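Local coordinates for protein collagen alpha-1(XV) chain (Homo sapiens, PDB 3N3F) that forms the trimerization domain of a multiplexin collagen, associating with two identical chains and so probably aligning them for triple-helix folding, at residues N1-L13 with I20-F34. Residues are numbered along the deposited sequence; the frame is centred on the assembly and turned at random.
Sequences NLVTAFSNMDDML and IEGTFIYLRDSTEFF
Met12 and Met9 reach from helix 9-13 onto the ring of Phe34, closing a beta-alpha-beta unit whose parallel strands, 3-6 and 23-27, have axes 33° apart. Met12 CE lies over one ring face, 4.0 Å from the centroid of Phe34, a CH-pi contact. The Met12 side chain leaves the backbone extended and bends at the last torsion (chi3 87°), turning the methyl onto the ring. Met9 CE sits oblique to the ring, 3.4 Å from Phe34 CZ, and both sulfurs make Met-aromatic contacts. Between helix and sheet, Ile25 CG2 meets the edge of the Phe6 ring in its plane, 3.4 Å from Phe6 CD2, while Met12 CA covers a face of that ring. Leu27 continues this layer, its CD1 3.9 Å from Met9 CB, and Trp41 packs beside Met12 and Ile25.

Val3 and Ala5 share the other sheet face with Phe24 and Tyr26. This face is turned to the trimer interface: Phe24 meets Phe24 of both neighbouring subunits edge-to-face, and Tyr26 OH is hydrogen-bonded to Glu21 OE2 of the second subunit. Backbone hydrogen bonds Phe24 N to Leu2 O, Thr4 N to Phe24 O, Tyr26 N to Thr4 O and Phe6 N to Tyr26 O pair Val3 with Phe24 and Ala5 with Tyr26. Beyond the strands, Asp29 N donates a hydrogen bond to Ser7 O at 2.9 Å.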
loop_
_atom_site.group_PDB
_atom_site.type_symbol
_atom_site.label_atom_id
_atom_site.label_comp_id
_atom_site.label_asym_id
_atom_site.label_seq_id
_atom_site.Cartn_x
_atom_site.Cartn_y
_atom_site.Cartn_z
ATOM N N ASN A 1 10.049 6.407 -2.276
ATOM C CA ASN A 1 9.392 7.626 -2.826
ATOM C C ASN A 1 7.949 7.346 -3.235
ATOM O O ASN A 1 7.035 8.084 -2.863
ATOM C CB ASN A 1 10.174 8.148 -4.037
ATOM C CG ASN A 1 11.607 8.524 -3.692
ATOM O OD1 ASN A 1 11.849 9.403 -2.856
ATOM N ND2 ASN A 1 12.567 7.862 -4.335
ATOM N N LEU A 2 7.749 6.276 -4.000
ATOM C CA LEU A 2 6.417 5.913 -4.463
ATOM C C LEU A 2 6.266 4.416 -4.752
ATOM O O LEU A 2 6.078 3.611 -3.836
ATOM C CB LEU A 2 6.066 6.729 -5.713
ATOM C CG LEU A 2 7.222 7.436 -6.433
ATOM C CD1 LEU A 2 8.260 6.421 -6.888
ATOM C CD2 LEU A 2 6.677 8.216 -7.621
ATOM N N VAL A 3 6.338 4.047 -6.025
ATOM C CA VAL A 3 6.197 2.652 -6.414
ATOM C C VAL A 3 7.075 2.284 -7.601
ATOM O O VAL A 3 7.193 3.035 -8.570
ATOM C CB VAL A 3 4.720 2.316 -6.751
ATOM C CG1 VAL A 3 4.154 3.354 -7.697
ATOM C CG2 VAL A 3 4.621 0.928 -7.375
ATOM N N THR A 4 7.708 1.122 -7.504
ATOM C CA THR A 4 8.561 0.622 -8.571
ATOM C C THR A 4 8.239 -0.857 -8.731
ATOM O O THR A 4 7.341 -1.365 -8.059
ATOM C CB THR A 4 10.057 0.812 -8.238
ATOM O OG1 THR A 4 10.847 0.361 -9.345
ATOM C CG2 THR A 4 10.440 0.032 -6.986
ATOM N N ALA A 5 8.964 -1.551 -9.604
ATOM C CA ALA A 5 8.689 -2.965 -9.827
ATOM C C ALA A 5 9.889 -3.795 -10.267
ATOM O O ALA A 5 10.914 -3.268 -10.689
ATOM C CB ALA A 5 7.570 -3.106 -10.853
ATOM N N PHE A 6 9.734 -5.110 -10.156
ATOM C CA PHE A 6 10.759 -6.064 -10.561
ATOM C C PHE A 6 10.014 -7.215 -11.223
ATOM O O PHE A 6 8.819 -7.389 -10.998
ATOM C CB PHE A 6 11.533 -6.579 -9.343
ATOM C CG PHE A 6 12.380 -5.530 -8.672
ATOM C CD1 PHE A 6 13.632 -5.195 -9.180
ATOM C CD2 PHE A 6 11.913 -4.860 -7.544
ATOM C CE1 PHE A 6 14.407 -4.206 -8.571
ATOM C CE2 PHE A 6 12.678 -3.870 -6.929
ATOM C CZ PHE A 6 13.929 -3.543 -7.445
ATOM N N SER A 7 10.709 -7.997 -12.040
ATOM C CA SER A 7 10.066 -9.124 -12.697
ATOM C C SER A 7 9.567 -10.093 -11.638
ATOM O O SER A 7 8.415 -10.529 -11.671
ATOM C CB SER A 7 11.049 -9.841 -13.627
ATOM O OG SER A 7 11.394 -9.035 -14.740
ATOM N N ASN A 8 10.438 -10.404 -10.684
ATOM C CA ASN A 8 10.107 -11.335 -9.612
ATOM C C ASN A 8 10.842 -11.017 -8.310
ATOM O O ASN A 8 11.631 -10.072 -8.240
ATOM C CB ASN A 8 10.429 -12.759 -10.054
ATOM C CG ASN A 8 11.777 -12.857 -10.726
ATOM O OD1 ASN A 8 11.877 -13.310 -11.863
ATOM N ND2 ASN A 8 12.823 -12.426 -10.030
ATOM N N MET A 9 10.583 -11.825 -7.285
ATOM C CA MET A 9 11.181 -11.613 -5.978
ATOM C C MET A 9 12.702 -11.621 -5.975
ATOM O O MET A 9 13.323 -10.776 -5.337
ATOM C CB MET A 9 10.677 -12.656 -4.980
ATOM C CG MET A 9 11.095 -12.354 -3.550
ATOM S SD MET A 9 10.622 -13.629 -2.376
ATOM C CE MET A 9 8.865 -13.509 -2.440
ATOM N N ASP A 10 13.305 -12.568 -6.681
ATOM C CA ASP A 10 14.760 -12.647 -6.710
ATOM C C ASP A 10 15.416 -11.404 -7.297
ATOM O O ASP A 10 16.456 -10.954 -6.807
ATOM C CB ASP A 10 15.201 -13.906 -7.453
ATOM C CG ASP A 10 14.929 -15.161 -6.650
ATOM O OD1 ASP A 10 15.430 -15.238 -5.507
ATOM O OD2 ASP A 10 14.213 -16.057 -7.140
ATOM N N ASP A 11 14.808 -10.845 -8.337
ATOM C CA ASP A 11 15.333 -9.629 -8.946
ATOM C C ASP A 11 15.260 -8.522 -7.885
ATOM O O ASP A 11 16.181 -7.723 -7.737
ATOM C CB ASP A 11 14.499 -9.261 -10.176
ATOM C CG ASP A 11 15.150 -8.189 -11.025
ATOM O OD1 ASP A 11 16.350 -8.331 -11.348
ATOM O OD2 ASP A 11 14.461 -7.210 -11.379
ATOM N N MET A 12 14.166 -8.496 -7.131
ATOM C CA MET A 12 13.995 -7.505 -6.072
ATOM C C MET A 12 15.062 -7.678 -4.982
ATOM O O MET A 12 15.681 -6.707 -4.547
ATOM C CB MET A 12 12.602 -7.643 -5.447
ATOM C CG MET A 12 12.381 -6.780 -4.210
ATOM S SD MET A 12 10.829 -7.158 -3.348
ATOM C CE MET A 12 11.332 -8.479 -2.266
ATOM N N LEU A 13 15.269 -8.922 -4.552
ATOM C CA LEU A 13 16.242 -9.240 -3.509
ATOM C C LEU A 13 17.679 -8.817 -3.819
ATOM O O LEU A 13 18.442 -8.497 -2.913
ATOM C CB LEU A 13 16.221 -10.744 -3.205
ATOM C CG LEU A 13 14.970 -11.351 -2.560
ATOM C CD1 LEU A 13 15.131 -12.862 -2.462
ATOM C CD2 LEU A 13 14.744 -10.746 -1.180
ATOM N N ILE A 20 14.585 2.928 -2.254
ATOM C CA ILE A 20 14.651 3.677 -1.005
ATOM C C ILE A 20 13.627 3.152 -0.008
ATOM O O ILE A 20 12.517 2.775 -0.378
ATOM C CB ILE A 20 14.377 5.187 -1.226
ATOM C CG1 ILE A 20 15.402 5.775 -2.200
ATOM C CG2 ILE A 20 14.445 5.930 0.108
ATOM C CD1 ILE A 20 16.819 5.778 -1.673
ATOM N N GLU A 21 14.018 3.120 1.258
ATOM C CA GLU A 21 13.137 2.671 2.324
ATOM C C GLU A 21 11.805 3.416 2.216
ATOM O O GLU A 21 11.774 4.596 1.872
ATOM C CB GLU A 21 13.813 2.947 3.672
ATOM C CG GLU A 21 12.895 3.040 4.875
ATOM C CD GLU A 21 13.673 3.200 6.174
ATOM O OE1 GLU A 21 14.670 3.954 6.186
ATOM O OE2 GLU A 21 13.288 2.579 7.183
ATOM N N GLY A 22 10.706 2.719 2.488
ATOM C CA GLY A 22 9.397 3.346 2.413
ATOM C C GLY A 22 8.785 3.371 1.023
ATOM O O GLY A 22 7.816 4.091 0.788
ATOM N N THR A 23 9.347 2.589 0.102
ATOM C CA THR A 23 8.850 2.517 -1.272
ATOM C C THR A 23 8.086 1.214 -1.475
ATOM O O THR A 23 8.409 0.198 -0.864
ATOM C CB THR A 23 10.012 2.557 -2.300
ATOM O OG1 THR A 23 10.701 3.806 -2.202
ATOM C CG2 THR A 23 9.485 2.390 -3.717
ATOM N N PHE A 24 7.063 1.249 -2.324
ATOM C CA PHE A 24 6.273 0.062 -2.621
ATOM C C PHE A 24 6.881 -0.673 -3.814
ATOM O O PHE A 24 7.304 -0.047 -4.784
ATOM C CB PHE A 24 4.826 0.454 -2.914
ATOM C CG PHE A 24 4.037 0.793 -1.683
ATOM C CD1 PHE A 24 3.495 -0.213 -0.893
ATOM C CD2 PHE A 24 3.854 2.118 -1.302
ATOM C CE1 PHE A 24 2.775 0.092 0.267
ATOM C CE2 PHE A 24 3.139 2.436 -0.146
ATOM C CZ PHE A 24 2.600 1.419 0.638
ATOM N N ILE A 25 6.921 -2.001 -3.733
ATOM C CA ILE A 25 7.506 -2.822 -4.791
ATOM C C ILE A 25 6.524 -3.831 -5.383
ATOM O O ILE A 25 6.029 -4.715 -4.691
ATOM C CB ILE A 25 8.734 -3.601 -4.268
ATOM C CG1 ILE A 25 9.760 -2.629 -3.682
ATOM C CG2 ILE A 25 9.349 -4.419 -5.401
ATOM C CD1 ILE A 25 10.973 -3.314 -3.078
ATOM N N TYR A 26 6.266 -3.700 -6.676
ATOM C CA TYR A 26 5.351 -4.589 -7.378
ATOM C C TYR A 26 6.133 -5.678 -8.098
ATOM O O TYR A 26 7.130 -5.397 -8.761
ATOM C CB TYR A 26 4.534 -3.779 -8.388
ATOM C CG TYR A 26 3.564 -4.566 -9.252
ATOM C CD1 TYR A 26 2.584 -5.377 -8.682
ATOM C CD2 TYR A 26 3.558 -4.407 -10.638
ATOM C CE1 TYR A 26 1.614 -5.998 -9.468
ATOM C CE2 TYR A 26 2.593 -5.024 -11.435
ATOM C CZ TYR A 26 1.622 -5.813 -10.841
ATOM O OH TYR A 26 0.638 -6.383 -11.613
ATOM N N LEU A 27 5.700 -6.924 -7.947
ATOM C CA LEU A 27 6.357 -8.029 -8.632
ATOM C C LEU A 27 5.448 -8.404 -9.794
ATOM O O LEU A 27 4.376 -8.979 -9.598
ATOM C CB LEU A 27 6.554 -9.218 -7.688
ATOM C CG LEU A 27 7.389 -8.926 -6.435
ATOM C CD1 LEU A 27 7.720 -10.236 -5.741
ATOM C CD2 LEU A 27 8.679 -8.199 -6.815
ATOM N N ARG A 28 5.879 -8.053 -11.002
ATOM C CA ARG A 28 5.104 -8.299 -12.212
ATOM C C ARG A 28 4.663 -9.742 -12.418
ATOM O O ARG A 28 3.494 -10.001 -12.696
ATOM C CB ARG A 28 5.886 -7.814 -13.445
ATOM C CG ARG A 28 6.189 -6.314 -13.442
ATOM C CD ARG A 28 6.679 -5.832 -14.802
ATOM N NE ARG A 28 7.917 -6.487 -15.222
ATOM C CZ ARG A 28 9.142 -6.063 -14.918
ATOM N NH1 ARG A 28 9.317 -4.969 -14.186
ATOM N NH2 ARG A 28 10.198 -6.742 -15.345
ATOM N N ASP A 29 5.591 -10.679 -12.269
ATOM C CA ASP A 29 5.285 -12.092 -12.468
ATOM C C ASP A 29 4.220 -12.683 -11.545
ATOM O O ASP A 29 3.347 -13.420 -12.002
ATOM C CB ASP A 29 6.571 -12.918 -12.370
ATOM C CG ASP A 29 7.449 -12.773 -13.601
ATOM O OD1 ASP A 29 7.650 -11.631 -14.069
ATOM O OD2 ASP A 29 7.948 -13.806 -14.100
ATOM N N SER A 30 4.282 -12.362 -10.257
ATOM C CA SER A 30 3.319 -12.895 -9.302
ATOM C C SER A 30 2.235 -11.890 -8.891
ATOM O O SER A 30 1.350 -12.216 -8.100
ATOM C CB SER A 30 4.058 -13.388 -8.057
ATOM O OG SER A 30 4.815 -12.345 -7.467
ATOM N N THR A 31 2.304 -10.683 -9.443
ATOM C CA THR A 31 1.356 -9.621 -9.128
ATOM C C THR A 31 1.223 -9.469 -7.615
ATOM O O THR A 31 0.120 -9.400 -7.073
ATOM C CB THR A 31 -0.047 -9.875 -9.755
ATOM O OG1 THR A 31 -0.684 -10.985 -9.116
ATOM C CG2 THR A 31 0.086 -10.160 -11.245
ATOM N N GLU A 32 2.369 -9.437 -6.940
ATOM C CA GLU A 32 2.407 -9.277 -5.494
ATOM C C GLU A 32 3.062 -7.949 -5.163
ATOM O O GLU A 32 3.683 -7.318 -6.020
ATOM C CB GLU A 32 3.193 -10.417 -4.842
ATOM C CG GLU A 32 2.547 -11.776 -5.004
ATOM C CD GLU A 32 3.271 -12.866 -4.240
ATOM O OE1 GLU A 32 4.485 -13.057 -4.472
ATOM O OE2 GLU A 32 2.622 -13.535 -3.410
ATOM N N PHE A 33 2.922 -7.526 -3.914
ATOM C CA PHE A 33 3.498 -6.264 -3.486
ATOM C C PHE A 33 4.319 -6.413 -2.222
ATOM O O PHE A 33 3.958 -7.159 -1.312
ATOM C CB PHE A 33 2.389 -5.236 -3.259
ATOM C CG PHE A 33 2.339 -4.153 -4.300
ATOM C CD1 PHE A 33 3.167 -3.038 -4.205
ATOM C CD2 PHE A 33 1.456 -4.241 -5.373
ATOM C CE1 PHE A 33 3.117 -2.023 -5.162
ATOM C CE2 PHE A 33 1.398 -3.232 -6.337
ATOM C CZ PHE A 33 2.229 -2.121 -6.230
ATOM N N PHE A 34 5.433 -5.696 -2.188
ATOM C CA PHE A 34 6.334 -5.683 -1.043
ATOM C C PHE A 34 6.611 -4.225 -0.729
ATOM O O PHE A 34 6.299 -3.345 -1.526
ATOM C CB PHE A 34 7.654 -6.377 -1.381
ATOM C CG PHE A 34 7.578 -7.870 -1.346
ATOM C CD1 PHE A 34 7.930 -8.568 -0.195
ATOM C CD2 PHE A 34 7.141 -8.584 -2.457
ATOM C CE1 PHE A 34 7.847 -9.955 -0.153
ATOM C CE2 PHE A 34 7.054 -9.970 -2.424
ATOM C CZ PHE A 34 7.408 -10.658 -1.271
#